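Local coordinates for surface antigen protein 2 (Candida albicans, PDB 4Y7S), which binds haem as a secreted CFEM haemophore and helps the fungus take iron from human haemoglobin during hyphal growth, at the interface of chains A and B and the interface of chains C and A. Sequence-based numbering; all coordinates share one arbitrary frame. Chains: chain A/B/C, Surface antigen protein 2.

Contact 1: the interface of chains A and B. Residues chain A 91-92, 96; chain B 7-10, 21, 88.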
loop_
_atom_site.group_PDB
_atom_site.type_symbol
_atom_site.label_atom_id
_atom_site.label_comp_id
_atom_site.label_asym_id
_atom_site.label_seq_id
_atom_site.Cartn_x
_atom_site.Cartn_y
_atom_site.Cartn_z
ATOM N N TRP A 91 -2.809 -2.640 -3.392
ATOM C CA TRP A 91 -2.597 -2.159 -4.751
ATOM C C TRP A 91 -3.922 -1.766 -5.427
ATOM O O TRP A 91 -4.987 -2.172 -4.992
ATOM C CB TRP A 91 -1.893 -3.221 -5.590
ATOM C CG TRP A 91 -2.637 -4.521 -5.617
ATOM C CD1 TRP A 91 -3.586 -4.902 -6.532
ATOM C CD2 TRP A 91 -2.507 -5.611 -4.700
ATOM N NE1 TRP A 91 -4.051 -6.162 -6.238
ATOM C CE2 TRP A 91 -3.405 -6.621 -5.121
ATOM C CE3 TRP A 91 -1.713 -5.840 -3.570
ATOM C CZ2 TRP A 91 -3.532 -7.834 -4.450
ATOM C CZ3 TRP A 91 -1.849 -7.059 -2.898
ATOM C CH2 TRP A 91 -2.757 -8.034 -3.341
ATOM N N ASP A 92 -3.827 -0.942 -6.464
ATOM C CA ASP A 92 -4.947 -0.568 -7.334
ATOM C C ASP A 92 -5.704 -1.803 -7.818
ATOM O O ASP A 92 -5.094 -2.731 -8.312
ATOM C CB ASP A 92 -4.376 0.235 -8.515
ATOM C CG ASP A 92 -5.442 0.792 -9.469
ATOM O OD1 ASP A 92 -6.543 0.226 -9.598
ATOM O OD2 ASP A 92 -5.147 1.820 -10.117
ATOM N N ILE A 96 -10.955 -4.538 -3.780
ATOM C CA ILE A 96 -10.950 -5.412 -4.946
ATOM C C ILE A 96 -12.156 -6.360 -4.934
ATOM O O ILE A 96 -12.221 -7.274 -4.121
ATOM C CB ILE A 96 -9.622 -6.199 -5.020
ATOM C CG1 ILE A 96 -8.461 -5.216 -4.821
ATOM C CG2 ILE A 96 -9.506 -6.914 -6.357
ATOM C CD1 ILE A 96 -7.078 -5.770 -5.092
ATOM N N PRO B 7 -5.618 -13.433 -4.409
ATOM C CA PRO B 7 -5.911 -11.998 -4.529
ATOM C C PRO B 7 -5.763 -11.515 -5.971
ATOM O O PRO B 7 -4.690 -11.660 -6.548
ATOM C CB PRO B 7 -4.869 -11.356 -3.618
ATOM C CG PRO B 7 -4.573 -12.426 -2.578
ATOM C CD PRO B 7 -4.677 -13.723 -3.315
ATOM N N PRO B 8 -6.835 -10.925 -6.539
ATOM C CA PRO B 8 -6.733 -10.482 -7.926
ATOM C C PRO B 8 -5.755 -9.345 -8.062
ATOM O O PRO B 8 -5.681 -8.507 -7.168
ATOM C CB PRO B 8 -8.160 -10.028 -8.260
ATOM C CG PRO B 8 -9.032 -10.728 -7.270
ATOM C CD PRO B 8 -8.217 -10.827 -6.031
ATOM N N VAL B 9 -5.069 -9.288 -9.195
ATOM C CA VAL B 9 -4.102 -8.231 -9.475
ATOM C C VAL B 9 -4.441 -7.641 -10.825
ATOM O O VAL B 9 -5.045 -8.331 -11.646
ATOM C CB VAL B 9 -2.659 -8.754 -9.479
ATOM C CG1 VAL B 9 -2.260 -9.167 -8.075
ATOM C CG2 VAL B 9 -2.498 -9.930 -10.441
ATOM N N PRO B 10 -4.058 -6.371 -11.061
ATOM C CA PRO B 10 -4.246 -5.759 -12.386
ATOM C C PRO B 10 -3.552 -6.568 -13.478
ATOM O O PRO B 10 -2.405 -7.001 -13.289
ATOM C CB PRO B 10 -3.566 -4.392 -12.251
ATOM C CG PRO B 10 -3.466 -4.137 -10.797
ATOM C CD PRO B 10 -3.319 -5.477 -10.150
ATOM N N ARG B 21 4.740 -3.625 -7.579
ATOM C CA ARG B 21 4.302 -3.519 -6.180
ATOM C C ARG B 21 5.320 -2.806 -5.320
ATOM O O ARG B 21 4.958 -2.277 -4.265
ATOM C CB ARG B 21 4.051 -4.884 -5.539
ATOM C CG ARG B 21 2.997 -5.726 -6.181
ATOM C CD ARG B 21 1.604 -5.110 -6.160
ATOM N NE ARG B 21 0.822 -5.935 -7.064
ATOM C CZ ARG B 21 0.516 -5.638 -8.321
ATOM N NH1 ARG B 21 0.803 -4.453 -8.851
ATOM N NH2 ARG B 21 -0.157 -6.531 -9.034
ATOM N N ALA B 88 0.241 -11.073 -2.015
ATOM C CA ALA B 88 -0.297 -11.579 -3.281
ATOM C C ALA B 88 -0.851 -12.990 -3.108
ATOM O O ALA B 88 -1.465 -13.541 -4.031
ATOM C CB ALA B 88 0.780 -11.568 -4.383
#
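The indole of A:Trp91 lies against the N-terminal segment of chain B, joining two copies of this CFEM haemophore in the deposited assembly. It buries 99 Å² here, far more than its neighbours. A:Trp91 NE1 donates a hydrogen bond of 3.0 Å to the backbone carbonyl O of B:Pro8. That oxygen sits almost in the indole plane and offers a lone pair in its own carbonyl plane, which should help to set the ring's tilt. B:Pro7 CB meets the same edge further along, 3.9 Å from A:Trp91 CZ2, while B:Pro10 CD abuts CD1 on the pyrrole part. One face receives B:Arg21: its NE stands 4.3 Å from the centroid of the five-membered ring in a cation-pi contact, offset toward the rim, with the guanidinium plane turned 17° from the indole. The arginine reaches this face through a chain bent at chi2 (-62°). In A:Trp91, CG sits between the backbone N and the carbonyl carbon (chi1 57°), which turns the indole toward B:Pro8 and B:Arg21. Beside the hydrogen bond, the side chains of A:Ile96 and B:Pro8 pass each other in opposite directions, with A:Ile96 CG2 3.9 Å from B:Pro8 CB and A:Ile96 CD1 near the accepting carbonyl O.

Contact 2: the interface of chains A and B. Residues chain A 3, 5-6, 91; chain B 83-84, 87-88.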
loop_
_atom_site.group_PDB
_atom_site.type_symbol
_atom_site.label_atom_id
_atom_site.label_comp_id
_atom_site.label_asym_id
_atom_site.label_seq_id
_atom_site.Cartn_x
_atom_site.Cartn_y
_atom_site.Cartn_z
ATOM N N TYR A 3 4.729 -8.646 6.890
ATOM C CA TYR A 3 3.806 -7.538 6.629
ATOM C C TYR A 3 4.207 -6.188 7.244
ATOM O O TYR A 3 3.407 -5.257 7.243
ATOM C CB TYR A 3 2.414 -7.946 7.087
ATOM C CG TYR A 3 1.887 -9.131 6.307
ATOM C CD1 TYR A 3 1.343 -8.960 5.037
ATOM C CD2 TYR A 3 1.995 -10.426 6.802
ATOM C CE1 TYR A 3 0.858 -10.043 4.311
ATOM C CE2 TYR A 3 1.530 -11.507 6.080
ATOM C CZ TYR A 3 0.972 -11.308 4.832
ATOM O OH TYR A 3 0.519 -12.382 4.105
ATOM N N ILE A 5 6.137 -4.094 6.091
ATOM C CA ILE A 5 6.287 -3.120 5.006
ATOM C C ILE A 5 4.975 -2.374 4.721
ATOM O O ILE A 5 4.897 -1.565 3.797
ATOM C CB ILE A 5 6.793 -3.786 3.697
ATOM C CG1 ILE A 5 5.768 -4.798 3.160
ATOM C CG2 ILE A 5 8.094 -4.488 3.948
ATOM C CD1 ILE A 5 6.003 -5.206 1.706
ATOM N N TYR A 6 3.926 -2.721 5.456
ATOM C CA TYR A 6 2.635 -2.047 5.346
ATOM C C TYR A 6 2.438 -1.181 6.578
ATOM O O TYR A 6 3.113 -1.400 7.605
ATOM C CB TYR A 6 1.508 -3.068 5.195
ATOM C CG TYR A 6 1.693 -3.887 3.933
ATOM C CD1 TYR A 6 1.586 -3.298 2.682
ATOM C CD2 TYR A 6 2.039 -5.229 3.997
ATOM C CE1 TYR A 6 1.784 -4.045 1.502
ATOM C CE2 TYR A 6 2.241 -5.977 2.837
ATOM C CZ TYR A 6 2.113 -5.371 1.590
ATOM O OH TYR A 6 2.312 -6.090 0.429
ATOM N N TRP A 91 -2.809 -2.640 -3.392
ATOM C CA TRP A 91 -2.597 -2.159 -4.751
ATOM C C TRP A 91 -3.922 -1.766 -5.427
ATOM O O TRP A 91 -4.987 -2.172 -4.992
ATOM C CB TRP A 91 -1.893 -3.221 -5.590
ATOM C CG TRP A 91 -2.637 -4.521 -5.617
ATOM C CD1 TRP A 91 -3.586 -4.902 -6.532
ATOM C CD2 TRP A 91 -2.507 -5.611 -4.700
ATOM N NE1 TRP A 91 -4.051 -6.162 -6.238
ATOM C CE2 TRP A 91 -3.405 -6.621 -5.121
ATOM C CE3 TRP A 91 -1.713 -5.840 -3.570
ATOM C CZ2 TRP A 91 -3.532 -7.834 -4.450
ATOM C CZ3 TRP A 91 -1.849 -7.059 -2.898
ATOM C CH2 TRP A 91 -2.757 -8.034 -3.341
ATOM N N GLY B 83 7.319 -9.200 1.551
ATOM C CA GLY B 83 6.025 -8.626 1.904
ATOM C C GLY B 83 5.038 -8.563 0.736
ATOM O O GLY B 83 3.858 -8.884 0.870
ATOM N N ALA B 84 5.517 -8.135 -0.423
ATOM C CA ALA B 84 4.647 -8.033 -1.596
ATOM C C ALA B 84 4.160 -9.421 -2.021
ATOM O O ALA B 84 2.983 -9.629 -2.314
ATOM C CB ALA B 84 5.358 -7.351 -2.716
ATOM N N ALA B 87 1.471 -10.814 0.420
ATOM C CA ALA B 87 0.191 -10.162 0.246
ATOM C C ALA B 87 -0.530 -10.612 -1.035
ATOM O O ALA B 87 -1.766 -10.517 -1.128
ATOM C CB ALA B 87 0.376 -8.652 0.254
ATOM N N ALA B 88 0.241 -11.073 -2.015
ATOM C CA ALA B 88 -0.297 -11.579 -3.281
ATOM C C ALA B 88 -0.851 -12.990 -3.108
ATOM O O ALA B 88 -1.465 -13.541 -4.031
ATOM C CB ALA B 88 0.780 -11.568 -4.383
#
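A:Tyr6 points its phenol at the last turns of helix 72-87 of chain B, where B:Gly83 and B:Ala87 lie one turn apart. CG stands beside the backbone N and anti to the carbonyl carbon (chi1 -61°), which sends the ring from the N-terminal segment of chain A toward the helix. Within its own chain, A:Ile5 CG1 lies over one face of the A:Tyr6 ring, 3.7 Å above the plane and toward the rim, and probably helps to steady the phenol. Beyond CB and CG, CE2 comes near the backbone O of B:Gly83, and A:Tyr6 CZ packs 3.9 Å from the methyl CB of B:Ala87. At the tip, the hydroxyl A:Tyr6 OH gives a weak hydrogen bond of 3.2 Å to B:Gly83 O, with the B:Ala87 methyl close beside it. A:Ile5 adds its CD1 end to the same helix: it presses on CA of B:Gly83 at 3.4 Å, a tight fit against a residue with no side chain. A:Tyr3 is more peripheral, with ring atom CE1 4.0 Å from B:Ala87 N. Further along, past B:Ala87, the benzo edge of A:Trp91 faces the end of the helix, where the backbone O of B:Ala87 lies in the indole plane, 3.5 Å from A:Trp91 CH2.

Contact 3: the interface of chains C and A. Residues chain C 55, 96-98; chain A 7, 86-87, 89.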
loop_
_atom_site.group_PDB
_atom_site.type_symbol
_atom_site.label_atom_id
_atom_site.label_comp_id
_atom_site.label_asym_id
_atom_site.label_seq_id
_atom_site.Cartn_x
_atom_site.Cartn_y
_atom_site.Cartn_z
ATOM N N PRO C 55 0.492 4.731 1.270
ATOM C CA PRO C 55 1.829 4.369 1.748
ATOM C C PRO C 55 2.894 4.265 0.673
ATOM O O PRO C 55 4.056 4.459 1.005
ATOM C CB PRO C 55 1.612 3.014 2.434
ATOM C CG PRO C 55 0.319 2.523 1.967
ATOM C CD PRO C 55 -0.512 3.717 1.643
ATOM N N ILE C 96 0.492 8.581 7.427
ATOM C CA ILE C 96 0.372 7.127 7.473
ATOM C C ILE C 96 1.487 6.459 6.691
ATOM O O ILE C 96 1.416 6.363 5.474
ATOM C CB ILE C 96 -0.970 6.632 6.871
ATOM C CG1 ILE C 96 -2.182 7.435 7.386
ATOM C CG2 ILE C 96 -1.151 5.146 7.139
ATOM C CD1 ILE C 96 -2.526 7.248 8.840
ATOM N N ILE C 97 2.478 5.930 7.402
ATOM C CA ILE C 97 3.636 5.310 6.758
ATOM C C ILE C 97 3.758 3.849 7.117
ATOM O O ILE C 97 3.268 3.412 8.156
ATOM C CB ILE C 97 4.957 6.029 7.142
ATOM C CG1 ILE C 97 5.130 6.124 8.661
ATOM C CG2 ILE C 97 4.992 7.382 6.536
ATOM C CD1 ILE C 97 6.475 6.747 9.097
ATOM N N PRO C 98 4.444 3.082 6.264
ATOM C CA PRO C 98 4.725 1.686 6.597
ATOM C C PRO C 98 5.503 1.537 7.929
ATOM O O PRO C 98 6.277 2.431 8.293
ATOM C CB PRO C 98 5.593 1.232 5.438
ATOM C CG PRO C 98 5.281 2.173 4.315
ATOM C CD PRO C 98 5.010 3.468 4.960
ATOM N N PRO A 7 1.539 -0.179 6.485
ATOM C CA PRO A 7 1.139 0.594 7.665
ATOM C C PRO A 7 0.554 -0.340 8.717
ATOM O O PRO A 7 -0.197 -1.241 8.346
ATOM C CB PRO A 7 0.052 1.541 7.134
ATOM C CG PRO A 7 0.330 1.644 5.680
ATOM C CD PRO A 7 0.868 0.309 5.265
ATOM N N ALA A 86 -6.842 1.475 0.347
ATOM C CA ALA A 86 -5.654 2.146 -0.162
ATOM C C ALA A 86 -4.738 2.543 0.990
ATOM O O ALA A 86 -3.517 2.375 0.917
ATOM C CB ALA A 86 -6.033 3.375 -0.995
ATOM N N ALA A 87 -5.316 3.069 2.061
ATOM C CA ALA A 87 -4.488 3.498 3.188
ATOM C C ALA A 87 -3.823 2.304 3.877
ATOM O O ALA A 87 -2.779 2.441 4.511
ATOM C CB ALA A 87 -5.287 4.271 4.164
ATOM N N GLY A 89 -2.528 -0.093 2.316
ATOM C CA GLY A 89 -1.388 -0.432 1.475
ATOM C C GLY A 89 -1.699 -1.374 0.321
ATOM O O GLY A 89 -0.788 -1.891 -0.334
#
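Two prolines meet at about a right angle: C:Pro55, the first residue of helix 55-68, and A:Pro7, from the N-terminal segment of chain A. C:Pro55 turns its CB and CG toward the A:Pro7 ring, and the nearest pair is C:Pro55 CB to A:Pro7 CG at 3.7 Å. C:Ile96 also crosses A:Pro7 roughly perpendicularly, but touches another corner of the ring through its CG2 methyl, 3.8 Å from A:Pro7 CB. That branch is anti to the isoleucine backbone N, while CG1 lies beside the N (chi1 -47°) and takes the longer arm away from the proline. Chain C hides 53 Å² of A:Pro7. The backbone of chain C follows it round: the carbonyl O of C:Ile97 comes 3.6 Å from A:Pro7 CA, and C:Pro98 CA lies 3.9 Å from the same atom. C:Pro55 also meets the end of a chain A helix. C:Pro55 CG packs tightly, at 3.4 Å, on A:Gly89 CA, and C:Pro55 CD faces the backbone O of A:Ala86, also at 3.4 Å, with A:Ala87 O a little farther off. In the CFEM fold, the chain C side thus combines the start of helix 55-68 with the loop leading to helix 99-110, whereas chain A supplies its N-terminal segment and the end of helix 72-88 with the glycine just beyond.

Contact 1 and contact 2 lie about 10 Å apart between the centres of their C-alpha atoms and share A:Trp91 and B:Ala88, so one indole bridges both patches of the A/B interface. Contact 3 is about 11 Å from contact 2 and 15 Å from contact 1. The N-terminal segment of chain A serves both neighbours: its tyrosines face chain B in contact 2, while A:Pro7 meets chain C in contact 3. Residues 7 and 96 recur, as B:Pro7 and A:Ile96 in contact 1 and A:Pro7 and C:Ile96 in contact 3. The protein is reported as a homodimer, with a transient trimer possible, so this trimer may not be the lasting form.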